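Local atomic coordinates of DNA-damage inducible protein DDI1-like protein (Leishmania major, PDB entry 5YQ8), a protein that is an aspartic protease of the DDI1 family, represented here by its retroviral protease-like domain, which pairs with a second copy of itself. Residues T4-V8 with K18-D22; I29-T34 with I83-D89; L43-M48 with I60-M66. Numbering follows the deposited sequence.

Interaction 1: T4-V8 with K18-D22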
loop_
_atom_site.group_PDB
_atom_site.type_symbol
_atom_site.label_atom_id
_atom_site.label_comp_id
_atom_site.label_asym_id
_atom_site.label_seq_id
_atom_site.Cartn_x
_atom_site.Cartn_y
_atom_site.Cartn_z
ATOM N N THR A 4 6.375 -4.848 -10.573
ATOM C CA THR A 4 7.323 -4.656 -9.482
ATOM C C THR A 4 6.678 -3.957 -8.262
ATOM O O THR A 4 6.022 -2.973 -8.373
ATOM C CB THR A 4 8.499 -3.815 -9.980
ATOM O OG1 THR A 4 9.098 -4.515 -11.071
ATOM C CG2 THR A 4 9.562 -3.569 -8.864
ATOM N N MET A 5 6.924 -4.453 -7.084
ATOM C CA MET A 5 6.391 -3.759 -5.862
ATOM C C MET A 5 7.286 -2.599 -5.570
ATOM O O MET A 5 8.377 -2.583 -6.086
ATOM C CB MET A 5 6.336 -4.699 -4.647
ATOM C CG MET A 5 5.678 -6.021 -4.924
ATOM S SD MET A 5 3.881 -6.002 -5.012
ATOM C CE MET A 5 3.649 -5.812 -6.729
ATOM N N LEU A 6 6.855 -1.641 -4.757
ATOM C CA LEU A 6 7.574 -0.351 -4.572
ATOM C C LEU A 6 8.555 -0.449 -3.409
ATOM O O LEU A 6 8.143 -0.639 -2.277
ATOM C CB LEU A 6 6.618 0.822 -4.276
ATOM C CG LEU A 6 5.518 1.046 -5.295
ATOM C CD1 LEU A 6 4.712 2.332 -4.986
ATOM C CD2 LEU A 6 6.130 1.100 -6.726
ATOM N N TYR A 7 9.845 -0.333 -3.721
ATOM C CA TYR A 7 10.905 -0.178 -2.720
ATOM C C TYR A 7 11.751 1.055 -3.003
ATOM O O TYR A 7 11.975 1.392 -4.121
ATOM C CB TYR A 7 11.800 -1.398 -2.685
ATOM C CG TYR A 7 11.133 -2.632 -2.149
ATOM C CD1 TYR A 7 10.268 -3.424 -2.949
ATOM C CD2 TYR A 7 11.436 -3.085 -0.875
ATOM C CE1 TYR A 7 9.668 -4.540 -2.424
ATOM C CE2 TYR A 7 10.857 -4.239 -0.368
ATOM C CZ TYR A 7 9.971 -4.932 -1.116
ATOM O OH TYR A 7 9.489 -6.031 -0.549
ATOM N N VAL A 8 12.155 1.744 -1.964
ATOM C CA VAL A 8 13.164 2.757 -2.033
ATOM C C VAL A 8 14.372 2.407 -1.185
ATOM O O VAL A 8 14.240 1.785 -0.118
ATOM C CB VAL A 8 12.601 4.095 -1.638
ATOM C CG1 VAL A 8 11.617 4.581 -2.694
ATOM C CG2 VAL A 8 11.988 4.067 -0.226
ATOM N N LYS A 18 16.815 -1.223 2.163
ATOM C CA LYS A 18 15.720 -0.978 1.280
ATOM C C LYS A 18 14.373 -1.070 2.016
ATOM O O LYS A 18 14.200 -1.902 2.900
ATOM C CB LYS A 18 15.740 -1.909 0.081
ATOM C CG LYS A 18 15.284 -3.339 0.285
ATOM C CD LYS A 18 14.847 -3.933 -1.037
ATOM C CE LYS A 18 14.579 -5.407 -0.850
ATOM N NZ LYS A 18 15.779 -6.190 -0.376
ATOM N N ALA A 19 13.457 -0.175 1.655
ATOM C CA ALA A 19 12.218 0.047 2.398
ATOM C C ALA A 19 11.030 -0.143 1.466
ATOM O O ALA A 19 10.969 0.482 0.432
ATOM C CB ALA A 19 12.179 1.466 2.992
ATOM N N PHE A 20 10.099 -0.985 1.865
ATOM C CA PHE A 20 8.817 -1.190 1.151
ATOM C C PHE A 20 7.791 -0.097 1.422
ATOM O O PHE A 20 7.580 0.230 2.575
ATOM C CB PHE A 20 8.240 -2.494 1.605
ATOM C CG PHE A 20 7.007 -2.940 0.853
ATOM C CD1 PHE A 20 7.096 -3.326 -0.467
ATOM C CD2 PHE A 20 5.760 -3.047 1.507
ATOM C CE1 PHE A 20 5.982 -3.824 -1.125
ATOM C CE2 PHE A 20 4.650 -3.488 0.829
ATOM C CZ PHE A 20 4.752 -3.860 -0.498
ATOM N N VAL A 21 7.212 0.449 0.363
ATOM C CA VAL A 21 6.313 1.603 0.461
ATOM C C VAL A 21 4.870 1.121 0.294
ATOM O O VAL A 21 4.439 0.869 -0.849
ATOM C CB VAL A 21 6.617 2.653 -0.604
ATOM C CG1 VAL A 21 5.571 3.772 -0.576
ATOM C CG2 VAL A 21 8.055 3.204 -0.465
ATOM N N ASP A 22 4.153 1.012 1.408
ATOM C CA ASP A 22 2.858 0.275 1.510
ATOM C C ASP A 22 1.773 1.182 1.983
ATOM O O ASP A 22 1.682 1.437 3.154
ATOM C CB ASP A 22 3.020 -0.872 2.513
ATOM C CG ASP A 22 1.878 -1.856 2.525
ATOM O OD1 ASP A 22 0.835 -1.601 1.892
ATOM O OD2 ASP A 22 2.045 -2.894 3.235
#

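Interaction 2: I29-T34 with I83-D89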
loop_
_atom_site.group_PDB
_atom_site.type_symbol
_atom_site.label_atom_id
_atom_site.label_comp_id
_atom_site.label_asym_id
_atom_site.label_seq_id
_atom_site.Cartn_x
_atom_site.Cartn_y
_atom_site.Cartn_z
ATOM N N ILE A 29 7.147 -0.820 10.238
ATOM C CA ILE A 29 7.698 -1.949 10.962
ATOM C C ILE A 29 9.025 -2.328 10.354
ATOM O O ILE A 29 9.171 -2.310 9.154
ATOM C CB ILE A 29 6.780 -3.167 10.930
ATOM C CG1 ILE A 29 5.397 -2.887 11.523
ATOM C CG2 ILE A 29 7.348 -4.245 11.820
ATOM C CD1 ILE A 29 4.327 -3.834 11.039
ATOM N N MET A 30 9.993 -2.625 11.213
ATOM C CA MET A 30 11.323 -3.038 10.871
ATOM C C MET A 30 11.623 -4.373 11.507
ATOM O O MET A 30 11.274 -4.583 12.691
ATOM C CB MET A 30 12.311 -1.989 11.406
ATOM C CG MET A 30 13.746 -2.433 11.403
ATOM S SD MET A 30 14.840 -1.087 11.903
ATOM C CE MET A 30 14.729 0.048 10.562
ATOM N N ASN A 31 12.319 -5.251 10.790
ATOM C CA ASN A 31 12.615 -6.570 11.379
ATOM C C ASN A 31 13.739 -6.463 12.383
ATOM O O ASN A 31 14.481 -5.505 12.362
ATOM C CB ASN A 31 12.824 -7.676 10.327
ATOM C CG ASN A 31 13.901 -7.348 9.349
ATOM O OD1 ASN A 31 14.587 -6.327 9.510
ATOM N ND2 ASN A 31 14.026 -8.147 8.285
ATOM N N LYS A 32 13.827 -7.407 13.305
ATOM C CA LYS A 32 14.867 -7.410 14.348
ATOM C C LYS A 32 16.266 -7.382 13.767
ATOM O O LYS A 32 17.148 -6.682 14.289
ATOM C CB LYS A 32 14.739 -8.632 15.263
ATOM C CG LYS A 32 15.817 -8.701 16.353
ATOM C CD LYS A 32 15.505 -9.723 17.430
ATOM C CE LYS A 32 16.641 -9.838 18.443
ATOM N NZ LYS A 32 16.133 -10.580 19.659
ATOM N N ARG A 33 16.434 -8.101 12.656
ATOM C CA ARG A 33 17.721 -8.300 12.039
ATOM C C ARG A 33 18.228 -6.983 11.564
ATOM O O ARG A 33 19.445 -6.731 11.685
ATOM C CB ARG A 33 17.630 -9.293 10.853
ATOM C CG ARG A 33 18.986 -9.594 10.181
ATOM C CD ARG A 33 18.879 -10.770 9.196
ATOM N NE ARG A 33 17.500 -10.868 8.683
ATOM C CZ ARG A 33 17.026 -10.256 7.599
ATOM N NH1 ARG A 33 17.830 -9.505 6.832
ATOM N NH2 ARG A 33 15.726 -10.416 7.248
ATOM N N THR A 34 17.337 -6.151 11.002
ATOM C CA THR A 34 17.758 -4.853 10.429
ATOM C C THR A 34 18.178 -3.872 11.513
ATOM O O THR A 34 19.249 -3.234 11.426
ATOM C CB THR A 34 16.664 -4.259 9.595
ATOM O OG1 THR A 34 16.532 -5.094 8.452
ATOM C CG2 THR A 34 17.056 -2.829 9.106
ATOM N N ILE A 83 9.833 -6.135 14.919
ATOM C CA ILE A 83 9.264 -7.465 14.969
ATOM C C ILE A 83 10.283 -8.479 14.449
ATOM O O ILE A 83 10.809 -8.300 13.357
ATOM C CB ILE A 83 7.955 -7.497 14.142
ATOM C CG1 ILE A 83 6.909 -6.574 14.773
ATOM C CG2 ILE A 83 7.420 -8.912 14.062
ATOM C CD1 ILE A 83 5.454 -6.771 14.394
ATOM N N GLU A 84 10.530 -9.558 15.190
ATOM C CA GLU A 84 11.707 -10.409 14.927
ATOM C C GLU A 84 11.811 -10.985 13.486
ATOM O O GLU A 84 12.747 -10.626 12.739
ATOM C CB GLU A 84 11.872 -11.536 15.983
ATOM C CG GLU A 84 13.077 -12.466 15.660
ATOM C CD GLU A 84 13.104 -13.739 16.482
ATOM O OE1 GLU A 84 14.089 -13.979 17.240
ATOM O OE2 GLU A 84 12.136 -14.532 16.322
ATOM N N ASP A 85 10.893 -11.881 13.121
ATOM C CA ASP A 85 10.983 -12.577 11.812
ATOM C C ASP A 85 9.935 -11.999 10.869
ATOM O O ASP A 85 8.840 -12.492 10.758
ATOM C CB ASP A 85 10.795 -14.110 11.909
ATOM C CG ASP A 85 11.920 -14.810 12.647
ATOM O OD1 ASP A 85 13.087 -14.428 12.489
ATOM O OD2 ASP A 85 11.629 -15.761 13.384
ATOM N N GLN A 86 10.323 -10.927 10.192
ATOM C CA GLN A 86 9.568 -10.301 9.137
ATOM C C GLN A 86 10.416 -10.437 7.861
ATOM O O GLN A 86 11.639 -10.202 7.838
ATOM C CB GLN A 86 9.307 -8.844 9.504
ATOM C CG GLN A 86 8.504 -8.065 8.483
ATOM C CD GLN A 86 8.396 -6.558 8.784
ATOM O OE1 GLN A 86 7.426 -6.096 9.382
ATOM N NE2 GLN A 86 9.359 -5.781 8.300
ATOM N N ALA A 87 9.768 -10.831 6.782
ATOM C CA ALA A 87 10.502 -11.107 5.549
ATOM C C ALA A 87 11.208 -9.837 5.092
ATOM O O ALA A 87 12.381 -9.908 4.661
ATOM C CB ALA A 87 9.570 -11.626 4.452
ATOM N N MET A 88 10.498 -8.687 5.236
ATOM C CA MET A 88 10.903 -7.407 4.655
ATOM C C MET A 88 11.586 -6.563 5.695
ATOM O O MET A 88 11.057 -6.354 6.807
ATOM C CB MET A 88 9.703 -6.640 4.065
ATOM C CG MET A 88 9.026 -7.457 3.014
ATOM S SD MET A 88 7.939 -6.441 2.032
ATOM C CE MET A 88 6.596 -6.018 3.137
ATOM N N ASP A 89 12.761 -6.041 5.323
ATOM C CA ASP A 89 13.612 -5.312 6.260
ATOM C C ASP A 89 12.849 -4.151 6.891
ATOM O O ASP A 89 12.807 -4.026 8.111
ATOM C CB ASP A 89 14.867 -4.827 5.553
ATOM C CG ASP A 89 15.777 -5.989 5.160
ATOM O OD1 ASP A 89 15.379 -7.179 5.455
ATOM O OD2 ASP A 89 16.917 -5.706 4.630
HETATM O O HOH W 1 16.939 -8.902 4.619
#

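Interaction 3: L43-M48 with I60-M66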
loop_
_atom_site.group_PDB
_atom_site.type_symbol
_atom_site.label_atom_id
_atom_site.label_comp_id
_atom_site.label_asym_id
_atom_site.label_seq_id
_atom_site.Cartn_x
_atom_site.Cartn_y
_atom_site.Cartn_z
ATOM N N LEU A 43 17.892 1.459 21.300
ATOM C CA LEU A 43 16.778 2.399 21.150
ATOM C C LEU A 43 15.401 1.745 21.244
ATOM O O LEU A 43 14.404 2.463 21.318
ATOM C CB LEU A 43 16.914 3.125 19.799
ATOM C CG LEU A 43 18.061 4.128 19.645
ATOM C CD1 LEU A 43 17.977 4.830 18.298
ATOM C CD2 LEU A 43 17.970 5.156 20.769
ATOM N N VAL A 44 15.341 0.412 21.210
ATOM C CA VAL A 44 14.078 -0.273 21.216
ATOM C C VAL A 44 13.471 -0.208 22.606
ATOM O O VAL A 44 14.008 -0.814 23.542
ATOM C CB VAL A 44 14.199 -1.722 20.715
ATOM C CG1 VAL A 44 12.853 -2.464 20.862
ATOM C CG2 VAL A 44 14.672 -1.696 19.263
ATOM N N ASP A 45 12.353 0.518 22.736
ATOM C CA ASP A 45 11.640 0.581 23.992
ATOM C C ASP A 45 10.844 -0.689 24.110
ATOM O O ASP A 45 10.028 -0.970 23.262
ATOM C CB ASP A 45 10.743 1.824 24.051
ATOM C CG ASP A 45 9.840 1.858 25.298
ATOM O OD1 ASP A 45 9.939 0.936 26.152
ATOM O OD2 ASP A 45 8.987 2.782 25.390
ATOM N N VAL A 46 11.019 -1.432 25.191
ATOM C CA VAL A 46 10.449 -2.792 25.282
ATOM C C VAL A 46 9.230 -2.786 26.194
ATOM O O VAL A 46 8.884 -3.803 26.738
ATOM C CB VAL A 46 11.462 -3.827 25.841
ATOM C CG1 VAL A 46 12.525 -4.182 24.832
ATOM C CG2 VAL A 46 12.134 -3.275 27.088
ATOM N N ARG A 47 8.559 -1.641 26.346
ATOM C CA ARG A 47 7.413 -1.552 27.247
ATOM C C ARG A 47 6.149 -2.048 26.610
ATOM O O ARG A 47 5.206 -2.376 27.285
ATOM C CB ARG A 47 7.216 -0.127 27.741
ATOM C CG ARG A 47 8.316 0.322 28.690
ATOM C CD ARG A 47 7.982 1.684 29.245
ATOM N NE ARG A 47 7.915 2.693 28.211
ATOM C CZ ARG A 47 7.564 3.968 28.393
ATOM N NH1 ARG A 47 7.182 4.427 29.597
ATOM N NH2 ARG A 47 7.547 4.792 27.333
ATOM N N MET A 48 6.130 -2.097 25.299
ATOM C CA MET A 48 4.944 -2.471 24.545
ATOM C C MET A 48 5.146 -3.841 23.852
ATOM O O MET A 48 4.555 -4.058 22.800
ATOM C CB MET A 48 4.676 -1.356 23.512
ATOM C CG MET A 48 5.917 -0.894 22.695
ATOM S SD MET A 48 7.017 0.253 23.596
ATOM C CE MET A 48 5.947 1.638 24.003
ATOM N N ILE A 60 5.353 -7.757 18.671
ATOM C CA ILE A 60 6.460 -6.895 18.395
ATOM C C ILE A 60 7.549 -7.113 19.459
ATOM O O ILE A 60 7.266 -7.523 20.595
ATOM C CB ILE A 60 5.997 -5.423 18.340
ATOM C CG1 ILE A 60 5.725 -4.898 19.746
ATOM C CG2 ILE A 60 4.732 -5.273 17.471
ATOM C CD1 ILE A 60 5.224 -3.490 19.768
ATOM N N CYS A 61 8.788 -6.826 19.081
ATOM C CA CYS A 61 9.898 -6.703 20.002
ATOM C C CYS A 61 9.929 -5.347 20.657
ATOM O O CYS A 61 10.670 -5.185 21.569
ATOM C CB CYS A 61 11.243 -6.845 19.291
ATOM S SG CYS A 61 11.605 -8.443 18.629
ATOM N N GLY A 62 9.202 -4.346 20.160
ATOM C CA GLY A 62 9.172 -3.022 20.762
ATOM C C GLY A 62 8.845 -1.994 19.696
ATOM O O GLY A 62 8.402 -2.361 18.597
ATOM N N ARG A 63 9.029 -0.719 20.056
ATOM C CA ARG A 63 8.811 0.383 19.159
ATOM C C ARG A 63 9.963 1.353 19.208
ATOM O O ARG A 63 10.363 1.705 20.296
ATOM C CB ARG A 63 7.532 1.097 19.532
ATOM C CG ARG A 63 7.047 2.134 18.506
ATOM C CD ARG A 63 5.768 2.819 18.952
ATOM N NE ARG A 63 5.218 3.664 17.891
ATOM C CZ ARG A 63 5.403 4.985 17.738
ATOM N NH1 ARG A 63 6.105 5.722 18.606
ATOM N NH2 ARG A 63 4.847 5.608 16.685
ATOM N N ILE A 64 10.458 1.819 18.055
ATOM C CA ILE A 64 11.575 2.776 18.004
ATOM C C ILE A 64 10.884 4.104 17.780
ATOM O O ILE A 64 10.243 4.347 16.748
ATOM C CB ILE A 64 12.547 2.406 16.902
ATOM C CG1 ILE A 64 13.503 1.331 17.378
ATOM C CG2 ILE A 64 13.411 3.564 16.479
ATOM C CD1 ILE A 64 14.497 0.801 16.372
ATOM N N HIS A 65 10.955 4.985 18.762
ATOM C CA HIS A 65 10.092 6.204 18.724
ATOM C C HIS A 65 10.646 7.279 17.814
ATOM O O HIS A 65 9.925 8.111 17.311
ATOM C CB HIS A 65 9.856 6.760 20.137
ATOM C CG HIS A 65 9.262 5.762 21.060
ATOM N ND1 HIS A 65 8.082 5.120 20.795
ATOM C CD2 HIS A 65 9.699 5.278 22.242
ATOM C CE1 HIS A 65 7.789 4.315 21.806
ATOM N NE2 HIS A 65 8.767 4.378 22.688
ATOM N N MET A 66 11.952 7.242 17.620
ATOM C CA MET A 66 12.655 8.177 16.744
ATOM C C MET A 66 14.021 7.628 16.443
ATOM O O MET A 66 14.768 7.332 17.349
ATOM C CB MET A 66 12.803 9.577 17.334
ATOM C CG MET A 66 13.395 10.576 16.344
ATOM S SD MET A 66 15.155 10.570 16.455
ATOM C CE MET A 66 15.608 11.860 15.374
#

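Interaction 1: T4-V8 with K18-D22
Tyr7, Phe20 and Val8 bury the largest areas here. Tyr7 faces Phe20 as an antiparallel non-hydrogen-bonded pair, their CA atoms 4.5 Å apart, so both rings rise on the same side of the sheet. They meet obliquely, centroids 5.0 Å apart and planes at 55°, with Tyr7 CZ 3.4 Å from Phe20 CD1; Met5 CB reaches the Phe20 ring edge at CE1 (3.6 Å), and Lys18 CD lies 3.5 Å from Tyr7 CD2. These strands form the beta hairpin that leads into the active-site aspartate of the retropepsin fold: next along the chain from Val21 is Asp22, probably catalytic, which comes close to Asp22 of the second subunit. Val8 and Ala19 make the hydrogen-bonded pair, with Val8 N to Ala19 O at 3.0 Å and Ala19 N to Val8 O at 2.8 Å; Val21 N adds a 3.0 Å bond to Leu6 O. On the face opposite the rings, Val8 CG2 packs against Ala19 CB (4.1 Å) and Val21 CG2 (4.0 Å), next to Ile92.

Interaction 2: I29-T34 with I83-D89
Asn31 is both the end of a strand and the N-cap of helix 32-37, and its polar groups tie it to the loop 83-89. Its backbone N donates to Asp89 O (3.0 Å), while its side-chain ND2 donates to Gln86 O (3.2 Å) and Asp89 OD1 (3.3 Å). OD1 turns to the helix instead, accepting from Thr34 N (3.1 Å) in the capping bond and from Thr34 OG1 (2.5 Å). Strand pairing here is parallel and short: Ile83 N donates to Met30 O (3.1 Å), and Lys32 N to Ile83 O (3.1 Å), with a weak second bond from Lys32 N to Glu84 O (3.4 Å). In this retropepsin-like sheet, the loop thus leaves strand 74-83 beside 29-31 and curls round Asn31 before entering strand 90-92. Asp89 also forms a salt bridge with Arg37. Farther out, Ile29 CG2 packs on Ile83 CG1 (3.8 Å), and Thr34 OG1 lies 3.4 Å from Asp89 CB. At the exposed edge the salt bridge from Arg33 NH1 to Asp89 OD1 is long, 3.6 Å, but one water closes the gap, accepting from Arg33 NH1 and donating to Asp89 OD1, each at 2.5 Å.

Interaction 3: L43-M48 with I60-M66
Buried Ile60 opens the segment 60-66 by directing its side chain at Met48: Ile60 CD1 lies 3.2 Å from Met48 O and 4.0 Å from Met48 CG, while Tyr81 and Ile83 also pack on it. Cys61 meets the other segment through its carbonyl, its O standing 3.6 Å from Val44 CG1 and 3.9 Å from Val46 CG1. At Gly62 the two segments come close, with Gly62 CA 3.3 Å from Asp45 O and 3.7 Å from Val44 CG1. A CB here would clash with both Val44 CG1 and Asp45 O, and the backbone angles, phi 153° and psi -168°, would also jam it against the preceding carbonyl. Cys61 and Gly62 together face Val82, forming a classic beta bulge with strand 74-83; strand 62-71 is an outermost strand of this retropepsin domain's mixed sheet within the chain. The irregular segment 43-48 runs along that strand with a single antiparallel bridge: Arg63 N to Asp45 O and Asp45 N to Arg63 O are both weak hydrogen bonds of 3.4 Å. Ile64, beside Phe80 and Leu40, places CG1 3.8 Å from Val44 CG2. His65 then donates from NE2 to Asp45 OD2 (3.1 Å) almost in line, at 178°, and accepts at ND1 from Arg63 NH1 (3.0 Å). The Asp45 carboxylate is held further by Arg47, whose NE forms a salt bridge with OD2 (3.0 Å) and whose N donates to OD1 (2.9 Å), closing an Asx turn. Met48 CE approaches the edge of His65 at CE1 (3.9 Å), and Met66 O ends the run 4.2 Å from Leu43 CD1.

Overall arrangement
All three contacts reach the same mixed sheet. Interaction 1 is buried, lies next to the dimer partner and joins two neighbouring strands by regular backbone bonds and apolar side chains. Interaction 2, partly buried, adds to its backbone bonds a side-chain amide, a carboxylate and a bridging water, where an irregular loop wraps the end of a strand. Interaction 3, on the other side of the chain's centre from interaction 1, pairs weakly through its backbone and has charged groups at its exposed edge. Met88 links the first two, touching Tyr7 and Phe20; Ile83 packs on Ile60 to link the second and third. Along the chain, interaction 3 is nested within the loop closed by interaction 2, whereas interaction 1 precedes both.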